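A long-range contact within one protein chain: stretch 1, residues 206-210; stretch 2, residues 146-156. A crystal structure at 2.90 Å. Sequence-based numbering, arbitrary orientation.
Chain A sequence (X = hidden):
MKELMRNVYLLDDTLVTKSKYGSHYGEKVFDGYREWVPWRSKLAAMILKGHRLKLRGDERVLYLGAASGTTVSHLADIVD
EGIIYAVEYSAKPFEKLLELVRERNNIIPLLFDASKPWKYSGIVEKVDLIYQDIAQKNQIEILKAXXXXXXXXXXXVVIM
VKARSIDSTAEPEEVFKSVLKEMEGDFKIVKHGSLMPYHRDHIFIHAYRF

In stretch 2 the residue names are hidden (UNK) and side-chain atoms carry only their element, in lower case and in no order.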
# COMPACT_ATOMS: atom_id res chain seq x y z
N HIS A 206 20.65 -25.03 40.29
CA HIS A 206 20.12 -26.30 40.77
C HIS A 206 19.16 -25.94 41.88
O HIS A 206 19.42 -25.01 42.65
CB HIS A 206 21.22 -27.19 41.34
CG HIS A 206 20.75 -28.55 41.72
ND1 HIS A 206 21.09 -29.15 42.91
CD2 HIS A 206 19.96 -29.44 41.06
CE1 HIS A 206 20.53 -30.35 42.97
NE2 HIS A 206 19.84 -30.55 41.86
N ALA A 207 18.04 -26.66 41.96
CA ALA A 207 17.05 -26.37 42.99
C ALA A 207 15.96 -27.43 43.04
O ALA A 207 15.94 -28.36 42.24
CB ALA A 207 16.43 -25.00 42.74
N TYR A 208 15.05 -27.28 43.99
CA TYR A 208 13.96 -28.23 44.14
C TYR A 208 12.80 -27.59 44.87
O TYR A 208 12.96 -26.56 45.54
CB TYR A 208 14.46 -29.47 44.90
CG TYR A 208 14.72 -29.25 46.37
CD1 TYR A 208 13.79 -29.64 47.33
CD2 TYR A 208 15.91 -28.66 46.81
CE1 TYR A 208 14.02 -29.44 48.69
CE2 TYR A 208 16.15 -28.45 48.17
CZ TYR A 208 15.20 -28.85 49.11
OH TYR A 208 15.42 -28.64 50.45
N ARG A 209 11.62 -28.19 44.73
CA ARG A 209 10.43 -27.67 45.38
C ARG A 209 10.01 -28.61 46.49
O ARG A 209 9.83 -29.81 46.28
CB ARG A 209 9.29 -27.52 44.38
CG ARG A 209 8.90 -28.80 43.66
CD ARG A 209 7.59 -28.64 42.91
NE ARG A 209 6.45 -28.58 43.83
CZ ARG A 209 5.22 -28.22 43.48
NH1 ARG A 209 4.96 -27.87 42.22
NH2 ARG A 209 4.25 -28.20 44.38
N PHE A 210 9.86 -28.04 47.69
CA PHE A 210 9.45 -28.80 48.86
C PHE A 210 7.92 -28.92 48.85
O PHE A 210 7.29 -28.41 47.89
CB PHE A 210 9.91 -28.08 50.14
CG PHE A 210 10.53 -28.99 51.17
CD1 PHE A 210 9.81 -30.04 51.72
CD2 PHE A 210 11.84 -28.78 51.60
CE1 PHE A 210 10.38 -30.88 52.68
CE2 PHE A 210 12.43 -29.61 52.55
CZ PHE A 210 11.70 -30.66 53.10
OXT PHE A 210 7.36 -29.52 49.80
N UNK A 146 6.04 -26.38 33.93
CA UNK A 146 6.41 -27.77 33.70
C UNK A 146 6.61 -28.50 35.03
O UNK A 146 6.38 -29.71 35.12
c UNK A 146 7.43 -28.61 31.52
o UNK A 146 7.82 -29.78 31.36
c UNK A 146 7.67 -27.86 32.84
n UNK A 146 6.77 -27.95 30.59
N UNK A 147 7.01 -27.76 36.05
CA UNK A 147 7.22 -28.33 37.38
C UNK A 147 5.88 -28.68 38.04
O UNK A 147 5.71 -29.77 38.59
c UNK A 147 8.00 -27.34 38.26
N UNK A 148 4.94 -27.74 37.98
CA UNK A 148 3.62 -27.94 38.56
C UNK A 148 3.10 -29.28 38.08
O UNK A 148 2.86 -30.20 38.87
c UNK A 148 2.67 -26.84 38.09
o UNK A 148 2.77 -24.87 39.97
c UNK A 148 1.70 -25.53 40.04
c UNK A 148 1.47 -26.63 38.99
o UNK A 148 0.82 -25.33 40.91
N UNK A 149 2.93 -29.38 36.77
CA UNK A 149 2.42 -30.60 36.15
C UNK A 149 3.09 -31.91 36.51
O UNK A 149 2.40 -32.87 36.86
c UNK A 149 0.27 -30.56 33.34
c UNK A 149 2.42 -30.46 34.63
c UNK A 149 -0.24 -27.86 33.83
c UNK A 149 -0.89 -29.97 32.85
c UNK A 149 0.92 -28.47 34.32
c UNK A 149 -1.15 -28.61 33.09
c UNK A 149 1.19 -29.82 34.08
N UNK A 150 4.42 -31.98 36.45
CA UNK A 150 5.07 -33.26 36.68
C UNK A 150 6.13 -33.41 37.79
O UNK A 150 6.36 -34.52 38.28
c UNK A 150 3.53 -33.99 34.02
c UNK A 150 5.18 -32.49 33.21
c UNK A 150 4.78 -33.41 34.16
c UNK A 150 3.12 -32.72 32.02
c UNK A 150 2.70 -33.65 32.96
c UNK A 150 4.36 -32.14 32.15
c UNK A 150 5.66 -33.73 35.35
N UNK A 151 6.77 -32.32 38.19
CA UNK A 151 7.79 -32.44 39.22
C UNK A 151 7.21 -32.89 40.56
O UNK A 151 6.65 -32.09 41.32
c UNK A 151 8.54 -31.12 39.41
c UNK A 151 10.14 -29.79 40.77
c UNK A 151 9.53 -31.15 40.58
c UNK A 151 10.60 -32.19 40.31
N UNK A 152 7.37 -34.18 40.85
CA UNK A 152 6.88 -34.76 42.09
C UNK A 152 7.46 -34.07 43.33
O UNK A 152 8.66 -33.82 43.41
n UNK A 152 8.66 -40.30 41.43
c UNK A 152 8.23 -39.00 42.02
c UNK A 152 9.00 -37.85 41.43
c UNK A 152 7.21 -36.25 42.11
c UNK A 152 8.68 -36.53 42.10
N UNK A 153 6.59 -33.75 44.30
CA UNK A 153 6.99 -33.09 45.54
C UNK A 153 8.33 -33.58 46.05
O UNK A 153 8.54 -34.78 46.23
o UNK A 153 4.08 -30.77 48.64
c UNK A 153 5.94 -33.29 46.65
c UNK A 153 4.80 -31.75 48.35
c UNK A 153 5.00 -32.10 46.87
o UNK A 153 5.35 -32.46 49.23
N UNK A 154 9.24 -32.64 46.28
CA UNK A 154 10.58 -32.95 46.75
C UNK A 154 11.40 -33.48 45.58
O UNK A 154 12.29 -34.32 45.75
c UNK A 154 11.75 -32.46 49.51
n UNK A 154 13.05 -32.96 51.63
c UNK A 154 13.03 -32.22 50.33
c UNK A 154 10.54 -33.97 47.90
c UNK A 154 11.71 -33.85 48.87
N UNK A 155 11.08 -32.99 44.39
CA UNK A 155 11.80 -33.38 43.20
C UNK A 155 12.79 -32.27 42.93
O UNK A 155 12.67 -31.18 43.49
N UNK A 156 13.77 -32.52 42.07
CA UNK A 156 14.78 -31.50 41.79
C UNK A 156 14.88 -31.11 40.31
O UNK A 156 14.57 -31.90 39.42
o UNK A 156 18.73 -34.16 41.73
o UNK A 156 17.91 -34.03 43.77
c UNK A 156 17.80 -33.91 42.53
c UNK A 156 16.14 -31.98 42.31
c UNK A 156 16.47 -33.43 41.95

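Position 146 has two side-chain carbons, the second carrying one oxygen and one nitrogen. This amide is N146. It lies in a helix, does not touch stretch 1, and finds its hydrogen bonds elsewhere in the structure.

Position 147 has a single side-chain carbon, so it is A147. The CA-to-CB bond of A147 points toward stretch 1, and its CB comes no nearer than 4.8 Å, to R209 CD.

Position 148 has three carbons, the third carrying two oxygens. One oxygen lies near the R209 guanidinium. This is E148. Its OE2 lies 4.3 Å from R209 NH1. The charges are opposite, but the distance is beyond a salt bridge.

Positions 149 and 150 each have one carbon followed by a ring of six carbons, with no oxygen. They are F149 and F150. Both are buried, and neither touches stretch 1.

Position 151 has four carbons, forked at the second. One tip of the fork packs on R209. This is L151, the first residue to leave helical geometry. Its CB points toward stretch 1, and its CD2 packs 3.3 Å from R209 CG.

Position 152 has four carbons in a row ending in nitrogen, which makes it K152. Its CA-to-CB bond points away from stretch 1, and the residue makes no contact with it.

Position 153 has three carbons, the third carrying two oxygens. One oxygen lies near the F210 carboxylate. This is E153. Its OE2 is 3.6 Å from F210 OXT. Two like charges are close here, so this approach should not be read as an attraction.

Position 154 has four carbons in a row ending in nitrogen. The end of the chain reaches the rings of Y208 and F210. It is K154. Its CE lies over one face of the F210 ring, 3.6 Å from the centroid, in a CH-pi contact. The same CE is 3.4 Å from Y208 CE1.

Position 155 has no side-chain atoms and is G155. A CB here would clash with L151 CD1 at 2.2 Å, so the bare backbone leaves room for that leucine.

Position 156 has three carbons, the third carrying two oxygens. One oxygen lies at the edge of the H206 ring. This is E156. Its CB is 4.0 Å from Y208 CB, and its OE2 is 3.8 Å from H206 NE2.

The contact combines antiparallel backbone pairing with side-chain packing. Y208 and E156 form a non-hydrogen-bonded pair, with their side chains on the same face of the sheet. K154 N donates to R209 O at 2.9 Å. R209 N to G155 O is a weak bond at 3.4 Å. R209 gives up the most surface, running past L151 toward the end of the helix. Around the C-terminal residue, K154 covers the F210 ring.

Stretch 2, residues 146-156: NAEFFLKEKGE
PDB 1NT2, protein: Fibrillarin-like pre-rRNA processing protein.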